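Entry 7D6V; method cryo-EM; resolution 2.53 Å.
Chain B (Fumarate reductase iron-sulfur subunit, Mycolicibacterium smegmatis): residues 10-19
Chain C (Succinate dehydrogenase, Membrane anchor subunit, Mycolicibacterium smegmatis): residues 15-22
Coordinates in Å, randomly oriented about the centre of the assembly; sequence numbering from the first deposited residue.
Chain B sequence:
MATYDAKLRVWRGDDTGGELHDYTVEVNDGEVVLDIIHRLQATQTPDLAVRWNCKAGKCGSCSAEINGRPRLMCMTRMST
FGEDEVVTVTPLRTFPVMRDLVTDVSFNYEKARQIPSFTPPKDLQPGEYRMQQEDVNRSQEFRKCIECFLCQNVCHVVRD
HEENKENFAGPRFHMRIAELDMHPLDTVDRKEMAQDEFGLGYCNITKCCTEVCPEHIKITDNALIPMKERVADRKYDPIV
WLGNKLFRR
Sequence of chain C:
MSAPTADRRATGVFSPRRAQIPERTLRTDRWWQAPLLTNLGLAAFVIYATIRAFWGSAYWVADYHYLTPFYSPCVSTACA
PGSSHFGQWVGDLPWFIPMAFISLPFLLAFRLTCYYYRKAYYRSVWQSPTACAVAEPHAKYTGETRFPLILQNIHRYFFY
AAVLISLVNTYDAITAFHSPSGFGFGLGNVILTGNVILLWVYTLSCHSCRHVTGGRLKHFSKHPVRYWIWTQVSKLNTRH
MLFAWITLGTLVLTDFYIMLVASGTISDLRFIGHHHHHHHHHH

Chain B, residues 10-19: VWRGDDTGGE
Chain C, residues 15-22: SPRRAQIP

Chain B forms a hairpin, strand 10-14 returning as strand 17-19, against an irregular segment of chain C; together they bury 290 Å². The register is set by CA pairs: Asp B15 CA to Arg C17 CA at 6.1 Å and Gly B18 CA to Gln C20 CA at 5.5 Å.

Trp B11 (phi/psi -82/130) points its CA-CB bond toward chain C, with chi1 -173° (t) and chi2 90°. Its NE1 donates to Gln C20 O at 3.2 Å, N-H...O angle 156°, with the acceptor near the ring plane. One face of the indole carries two CH-pi contacts: Ala C19 CB lies 4.1 Å from the six-membered centroid, 20° off the normal, and Ile C21 CD1 4.2 Å from the five-membered centroid, 23° off. Ile C21 is m, p.

Arg B12 N to Glu B19 O (2.7 Å) and Glu B19 N to Arg B12 O (2.9 Å) pair the strands. A type I turn, Asp B14 to Gly B17, closes them; Thr B16 N donates to Asp B14 OD2 at 2.9 Å.

Gly B17 (143/164) and Gly B18 (-168/-178) lie beside Gln C20 (chi1 and chi2 t), whose NE2 is 3.7 Å from Gly B17 CA. An ideal CB on Gly B18 would fall 1.9 Å from Trp B11 CZ2, so its bare backbone leaves room for the indole.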

# COMPACT_ATOMS: atom_id res chain seq x y z
N VAL B 10 19.79 -14.86 -10.08
CA VAL B 10 19.51 -14.36 -8.74
C VAL B 10 20.79 -14.22 -7.92
O VAL B 10 21.68 -15.08 -7.97
CB VAL B 10 18.51 -15.30 -8.04
CG1 VAL B 10 18.26 -14.87 -6.60
CG2 VAL B 10 17.21 -15.35 -8.81
N TRP B 11 20.87 -13.14 -7.14
CA TRP B 11 22.02 -12.88 -6.28
C TRP B 11 21.91 -13.66 -4.97
O TRP B 11 20.88 -13.62 -4.30
CB TRP B 11 22.13 -11.38 -5.98
CG TRP B 11 23.37 -10.99 -5.23
CD1 TRP B 11 24.56 -10.61 -5.77
CD2 TRP B 11 23.55 -10.93 -3.81
NE1 TRP B 11 25.47 -10.33 -4.78
CE2 TRP B 11 24.87 -10.51 -3.57
CE3 TRP B 11 22.72 -11.19 -2.72
CZ2 TRP B 11 25.38 -10.35 -2.28
CZ3 TRP B 11 23.22 -11.03 -1.45
CH2 TRP B 11 24.54 -10.62 -1.24
N ARG B 12 22.98 -14.37 -4.61
CA ARG B 12 23.04 -15.15 -3.38
C ARG B 12 24.21 -14.69 -2.52
O ARG B 12 25.28 -14.39 -3.05
CB ARG B 12 23.18 -16.66 -3.66
CG ARG B 12 22.21 -17.23 -4.66
CD ARG B 12 20.78 -17.24 -4.14
NE ARG B 12 20.68 -17.76 -2.78
CZ ARG B 12 20.44 -19.03 -2.48
NH1 ARG B 12 20.35 -19.41 -1.22
NH2 ARG B 12 20.29 -19.93 -3.44
N GLY B 13 24.01 -14.65 -1.22
CA GLY B 13 25.07 -14.31 -0.30
C GLY B 13 24.52 -13.63 0.94
O GLY B 13 23.32 -13.64 1.19
N ASP B 14 25.43 -13.04 1.70
CA ASP B 14 25.08 -12.30 2.92
C ASP B 14 26.01 -11.10 3.01
O ASP B 14 26.68 -10.72 2.04
CB ASP B 14 25.12 -13.21 4.16
CG ASP B 14 26.45 -13.93 4.32
OD1 ASP B 14 26.43 -15.11 4.71
OD2 ASP B 14 27.51 -13.32 4.07
N ASP B 15 26.07 -10.49 4.20
CA ASP B 15 26.86 -9.28 4.41
C ASP B 15 28.36 -9.50 4.28
O ASP B 15 29.10 -8.52 4.21
CB ASP B 15 26.55 -8.69 5.78
CG ASP B 15 26.76 -9.68 6.91
OD1 ASP B 15 26.66 -9.27 8.09
OD2 ASP B 15 27.04 -10.86 6.62
N THR B 16 28.82 -10.75 4.27
CA THR B 16 30.24 -11.04 4.12
C THR B 16 30.67 -11.21 2.66
O THR B 16 31.86 -11.41 2.41
CB THR B 16 30.62 -12.30 4.90
OG1 THR B 16 29.87 -13.42 4.41
CG2 THR B 16 30.34 -12.11 6.38
N GLY B 17 29.75 -11.15 1.72
CA GLY B 17 30.06 -11.32 0.32
C GLY B 17 28.94 -12.07 -0.39
O GLY B 17 28.09 -12.70 0.23
N GLY B 18 28.95 -12.00 -1.71
CA GLY B 18 27.89 -12.63 -2.47
C GLY B 18 28.23 -12.70 -3.94
O GLY B 18 29.31 -12.29 -4.37
N GLU B 19 27.28 -13.22 -4.71
CA GLU B 19 27.50 -13.56 -6.10
C GLU B 19 26.16 -13.81 -6.76
O GLU B 19 25.19 -14.17 -6.10
CB GLU B 19 28.39 -14.81 -6.22
CG GLU B 19 29.13 -14.95 -7.52
CD GLU B 19 29.89 -16.26 -7.59
OE1 GLU B 19 29.61 -17.14 -6.75
OE2 GLU B 19 30.75 -16.41 -8.48
N SER C 15 30.09 0.23 -0.94
CA SER C 15 30.31 0.34 0.49
C SER C 15 30.38 -1.04 1.13
O SER C 15 29.83 -2.01 0.60
CB SER C 15 29.19 1.16 1.12
OG SER C 15 29.15 2.47 0.58
N PRO C 16 31.06 -1.16 2.28
CA PRO C 16 31.29 -2.50 2.85
C PRO C 16 30.02 -3.26 3.21
O PRO C 16 30.00 -4.49 3.07
CB PRO C 16 32.13 -2.19 4.10
CG PRO C 16 32.79 -0.90 3.79
CD PRO C 16 31.80 -0.11 3.00
N ARG C 17 28.97 -2.59 3.68
CA ARG C 17 27.79 -3.28 4.17
C ARG C 17 26.76 -3.59 3.09
O ARG C 17 25.82 -4.34 3.36
CB ARG C 17 27.11 -2.46 5.27
CG ARG C 17 27.91 -2.32 6.55
CD ARG C 17 27.17 -1.44 7.54
NE ARG C 17 25.91 -2.05 7.97
CZ ARG C 17 25.79 -2.90 8.98
NH1 ARG C 17 24.61 -3.40 9.29
NH2 ARG C 17 26.86 -3.25 9.68
N ARG C 18 26.92 -3.06 1.89
CA ARG C 18 25.94 -3.26 0.85
C ARG C 18 26.28 -4.50 0.03
O ARG C 18 27.42 -4.96 0.00
CB ARG C 18 25.84 -2.02 -0.03
CG ARG C 18 25.62 -0.76 0.77
CD ARG C 18 25.13 0.37 -0.08
NE ARG C 18 25.11 1.63 0.65
CZ ARG C 18 24.55 2.74 0.18
NH1 ARG C 18 23.98 2.74 -1.01
NH2 ARG C 18 24.57 3.85 0.90
N ALA C 19 25.26 -5.04 -0.64
CA ALA C 19 25.41 -6.30 -1.35
C ALA C 19 26.49 -6.20 -2.42
O ALA C 19 26.59 -5.19 -3.13
CB ALA C 19 24.08 -6.73 -1.96
N GLN C 20 27.29 -7.25 -2.54
CA GLN C 20 28.49 -7.27 -3.37
C GLN C 20 28.10 -7.44 -4.83
O GLN C 20 28.05 -8.55 -5.36
CB GLN C 20 29.43 -8.37 -2.90
CG GLN C 20 30.79 -8.38 -3.55
CD GLN C 20 31.76 -9.28 -2.82
OE1 GLN C 20 32.18 -10.31 -3.34
NE2 GLN C 20 32.10 -8.90 -1.60
N ILE C 21 27.82 -6.32 -5.49
CA ILE C 21 27.60 -6.28 -6.94
C ILE C 21 28.66 -5.37 -7.56
O ILE C 21 28.58 -4.14 -7.41
CB ILE C 21 26.18 -5.81 -7.29
CG1 ILE C 21 25.11 -6.78 -6.77
CG2 ILE C 21 26.02 -5.60 -8.78
CD1 ILE C 21 24.63 -6.51 -5.40
N PRO C 22 29.69 -5.92 -8.23
CA PRO C 22 30.76 -5.10 -8.82
C PRO C 22 30.42 -4.56 -10.21
O PRO C 22 31.25 -4.58 -11.12
CB PRO C 22 31.93 -6.08 -8.87
CG PRO C 22 31.27 -7.37 -9.19
CD PRO C 22 29.93 -7.36 -8.48